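Local coordinates for Wss1p (Saccharomyces cerevisiae FostersO, PDB 5XBN), which is a zinc metalloendopeptidase that cleaves DNA-binding proteins and helps repair toxic DNA-protein cross-links such as trapped topoisomerase 1 adducts, at residues M110-T118 with F129-Q140. Sequence-based numbering, arbitrary orientation.
With ZN (zinc ion), chain B.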
# COMPACT_ATOMS: atom_id res chain seq x y z
N MSE A 110 -5.28 0.58 -2.60
CA MSE A 110 -5.09 1.70 -1.67
C MSE A 110 -5.72 1.38 -0.32
O MSE A 110 -5.19 1.77 0.73
CB MSE A 110 -5.68 3.00 -2.21
CG MSE A 110 -5.57 4.19 -1.24
SE MSE A 110 -3.73 4.61 -0.75
CE MSE A 110 -3.13 4.63 -2.62
N GLY A 111 -6.84 0.66 -0.35
CA GLY A 111 -7.52 0.31 0.88
C GLY A 111 -6.65 -0.60 1.71
O GLY A 111 -6.54 -0.44 2.93
N THR A 112 -6.02 -1.56 1.05
CA THR A 112 -5.09 -2.46 1.71
C THR A 112 -3.84 -1.72 2.20
O THR A 112 -3.33 -1.99 3.29
CB THR A 112 -4.70 -3.60 0.78
OG1 THR A 112 -5.86 -4.38 0.52
CG2 THR A 112 -3.62 -4.48 1.42
N MSE A 113 -3.36 -0.78 1.39
CA MSE A 113 -2.22 0.02 1.82
C MSE A 113 -2.51 0.75 3.13
O MSE A 113 -1.69 0.74 4.05
CB MSE A 113 -1.82 1.04 0.75
CG MSE A 113 -0.63 1.91 1.14
SE MSE A 113 1.04 0.90 1.41
CE MSE A 113 2.25 2.38 1.75
N LEU A 114 -3.69 1.36 3.24
CA LEU A 114 -4.03 2.09 4.45
C LEU A 114 -4.22 1.15 5.65
O LEU A 114 -3.85 1.49 6.77
CB LEU A 114 -5.28 2.94 4.24
CG LEU A 114 -5.14 4.02 3.15
CD1 LEU A 114 -6.43 4.81 3.00
CD2 LEU A 114 -3.99 4.95 3.43
N HIS A 115 -4.79 -0.03 5.40
CA HIS A 115 -4.88 -1.07 6.42
C HIS A 115 -3.49 -1.39 6.95
O HIS A 115 -3.26 -1.45 8.16
CB HIS A 115 -5.52 -2.34 5.83
CG HIS A 115 -5.65 -3.47 6.81
ND1 HIS A 115 -6.88 -3.96 7.22
CD2 HIS A 115 -4.72 -4.23 7.44
CE1 HIS A 115 -6.69 -4.96 8.07
NE2 HIS A 115 -5.39 -5.15 8.22
N GLU A 116 -2.54 -1.61 6.05
CA GLU A 116 -1.21 -1.99 6.51
C GLU A 116 -0.46 -0.85 7.17
O GLU A 116 0.31 -1.10 8.09
CB GLU A 116 -0.38 -2.55 5.35
CG GLU A 116 -1.04 -3.77 4.69
CD GLU A 116 -1.32 -4.90 5.66
OE1 GLU A 116 -0.62 -5.01 6.69
OE2 GLU A 116 -2.23 -5.69 5.39
N LEU A 117 -0.66 0.39 6.72
CA LEU A 117 -0.06 1.54 7.40
C LEU A 117 -0.57 1.64 8.84
O LEU A 117 0.15 2.02 9.74
CB LEU A 117 -0.35 2.84 6.65
CG LEU A 117 0.52 3.03 5.40
CD1 LEU A 117 0.01 4.22 4.60
CD2 LEU A 117 2.00 3.20 5.81
N THR A 118 -1.84 1.30 9.04
CA THR A 118 -2.41 1.36 10.38
C THR A 118 -1.64 0.43 11.33
O THR A 118 -1.46 0.74 12.49
CB THR A 118 -3.91 0.99 10.36
OG1 THR A 118 -4.61 1.88 9.47
CG2 THR A 118 -4.54 1.10 11.73
N PHE A 129 -7.37 0.04 16.19
CA PHE A 129 -7.02 -0.22 14.81
C PHE A 129 -8.09 0.32 13.86
O PHE A 129 -7.80 1.08 12.94
CB PHE A 129 -6.83 -1.72 14.55
CG PHE A 129 -6.57 -2.05 13.10
CD1 PHE A 129 -7.63 -2.27 12.22
CD2 PHE A 129 -5.27 -2.09 12.61
CE1 PHE A 129 -7.40 -2.53 10.89
CE2 PHE A 129 -5.05 -2.35 11.26
CZ PHE A 129 -6.11 -2.57 10.41
N TYR A 130 -9.34 -0.10 14.08
CA TYR A 130 -10.39 0.25 13.13
C TYR A 130 -10.69 1.75 13.15
O TYR A 130 -11.00 2.35 12.12
CB TYR A 130 -11.65 -0.55 13.44
CG TYR A 130 -11.58 -1.98 12.99
CD1 TYR A 130 -11.57 -2.30 11.64
CD2 TYR A 130 -11.51 -3.02 13.91
CE1 TYR A 130 -11.49 -3.60 11.21
CE2 TYR A 130 -11.44 -4.34 13.49
CZ TYR A 130 -11.43 -4.62 12.14
OH TYR A 130 -11.36 -5.92 11.69
N ASN A 131 -10.58 2.35 14.32
CA ASN A 131 -10.79 3.79 14.43
C ASN A 131 -9.77 4.56 13.61
O ASN A 131 -10.10 5.46 12.84
CB ASN A 131 -10.71 4.26 15.88
CG ASN A 131 -10.83 5.76 15.99
OD1 ASN A 131 -11.88 6.31 15.67
ND2 ASN A 131 -9.76 6.43 16.36
N LYS A 132 -8.51 4.17 13.77
CA LYS A 132 -7.44 4.81 13.03
C LYS A 132 -7.57 4.58 11.52
O LYS A 132 -7.39 5.51 10.73
CB LYS A 132 -6.09 4.28 13.53
CG LYS A 132 -4.89 4.87 12.80
CD LYS A 132 -4.76 6.34 13.10
CE LYS A 132 -3.67 6.97 12.26
NZ LYS A 132 -3.53 8.39 12.68
N LEU A 133 -7.90 3.34 11.13
CA LEU A 133 -8.00 3.03 9.70
C LEU A 133 -9.12 3.86 9.08
O LEU A 133 -8.99 4.36 7.97
CB LEU A 133 -8.24 1.53 9.49
CG LEU A 133 -8.57 1.10 8.07
CD1 LEU A 133 -7.50 1.57 7.09
CD2 LEU A 133 -8.73 -0.42 8.02
N ASP A 134 -10.21 3.99 9.81
CA ASP A 134 -11.31 4.83 9.34
C ASP A 134 -10.89 6.29 9.14
O ASP A 134 -11.24 6.91 8.13
CB ASP A 134 -12.47 4.73 10.32
CG ASP A 134 -13.57 5.70 9.99
OD1 ASP A 134 -14.34 5.41 9.05
OD2 ASP A 134 -13.65 6.74 10.66
N GLU A 135 -10.10 6.83 10.08
CA GLU A 135 -9.56 8.18 9.90
C GLU A 135 -8.65 8.29 8.68
O GLU A 135 -8.69 9.28 7.96
CB GLU A 135 -8.79 8.65 11.14
CG GLU A 135 -9.65 8.87 12.38
CD GLU A 135 -10.68 9.97 12.19
OE1 GLU A 135 -10.34 11.02 11.59
OE2 GLU A 135 -11.84 9.79 12.64
N LEU A 136 -7.81 7.27 8.46
CA LEU A 136 -6.88 7.33 7.33
C LEU A 136 -7.61 7.28 6.00
O LEU A 136 -7.29 8.03 5.07
CB LEU A 136 -5.86 6.20 7.41
CG LEU A 136 -4.94 6.29 8.62
CD1 LEU A 136 -4.02 5.07 8.67
CD2 LEU A 136 -4.13 7.58 8.64
N ILE A 137 -8.57 6.37 5.90
CA ILE A 137 -9.35 6.22 4.68
C ILE A 137 -10.07 7.52 4.35
O ILE A 137 -10.05 7.97 3.21
CB ILE A 137 -10.37 5.07 4.81
CG1 ILE A 137 -9.63 3.73 4.79
CG2 ILE A 137 -11.44 5.12 3.69
CD1 ILE A 137 -10.50 2.56 5.21
N GLY A 138 -10.67 8.13 5.37
CA GLY A 138 -11.36 9.39 5.18
C GLY A 138 -10.44 10.50 4.72
O GLY A 138 -10.74 11.24 3.77
N ARG A 139 -9.30 10.61 5.37
CA ARG A 139 -8.36 11.67 5.09
C ARG A 139 -7.71 11.49 3.72
O ARG A 139 -7.51 12.46 3.00
CB ARG A 139 -7.31 11.74 6.18
CG ARG A 139 -6.25 12.77 5.97
CD ARG A 139 -6.83 14.15 5.80
NE ARG A 139 -5.75 15.12 5.70
CZ ARG A 139 -5.89 16.33 5.19
NH1 ARG A 139 -7.07 16.74 4.75
NH2 ARG A 139 -4.83 17.13 5.12
N GLN A 140 -7.40 10.24 3.37
CA GLN A 140 -6.73 9.98 2.09
C GLN A 140 -7.60 10.45 0.93
O GLN A 140 -7.10 10.99 -0.06
CB GLN A 140 -6.39 8.50 1.93
CG GLN A 140 -5.77 8.16 0.58
CD GLN A 140 -4.42 8.84 0.35
OE1 GLN A 140 -3.74 9.26 1.29
NE2 GLN A 140 -4.02 8.94 -0.92
ZN ZN B . -4.54 -6.33 9.54
O HOH W 1 -4.10 -8.16 8.99
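Phe129 points the edge of its ring at the face of the zinc ligand His115. Its CZ hangs over the centre of the imidazole, 3.4 Å from His115 CE1, and the two planes meet at 61° in an edge-to-face pair. The ring of His115 extends to the zinc ion; NE2 binds the metal at 2.0 Å, and His119, His125 and a water complete the site. The phenyl ring also serves Thr118, whose CG2 rests 3.4 Å from Phe129 CD2. That threonine is a knob among Phe129, Lys132, Leu133 and Leu136. With OG1 beside its own backbone N (chi1 -57°), the hydroxyl turns back to donate to Leu114 O at 2.8 Å, while Thr118 N reaches the same oxygen from the opposite face of the carbonyl plane. One turn earlier, Leu114 is the second knob, its CD1 lying 3.7 Å from Ile137 CA and 3.8 Å from Gln140 CB. Between the knobs, Leu133 lays CD1 against the backbone, 3.6 Å from His115 N. A leucine in place of Phe129 removes the aromatic edge, which would probably open a gap beside Thr118 CG2 and leave the imidazole freer to turn about its zinc bond. Segment 110-118, with the first His and the Glu of the HExxH motif (Glu116 the likely active-site residue), packs against 129-140 with 135° between their N-to-C axis directions and no hydrogen bond across. Apolar packing and one edge-to-face ring pair join the helices, the threonine hydroxyl is satisfied within its own helix, and Phe129 probably acts as a second-shell residue that steadies the metal ligand.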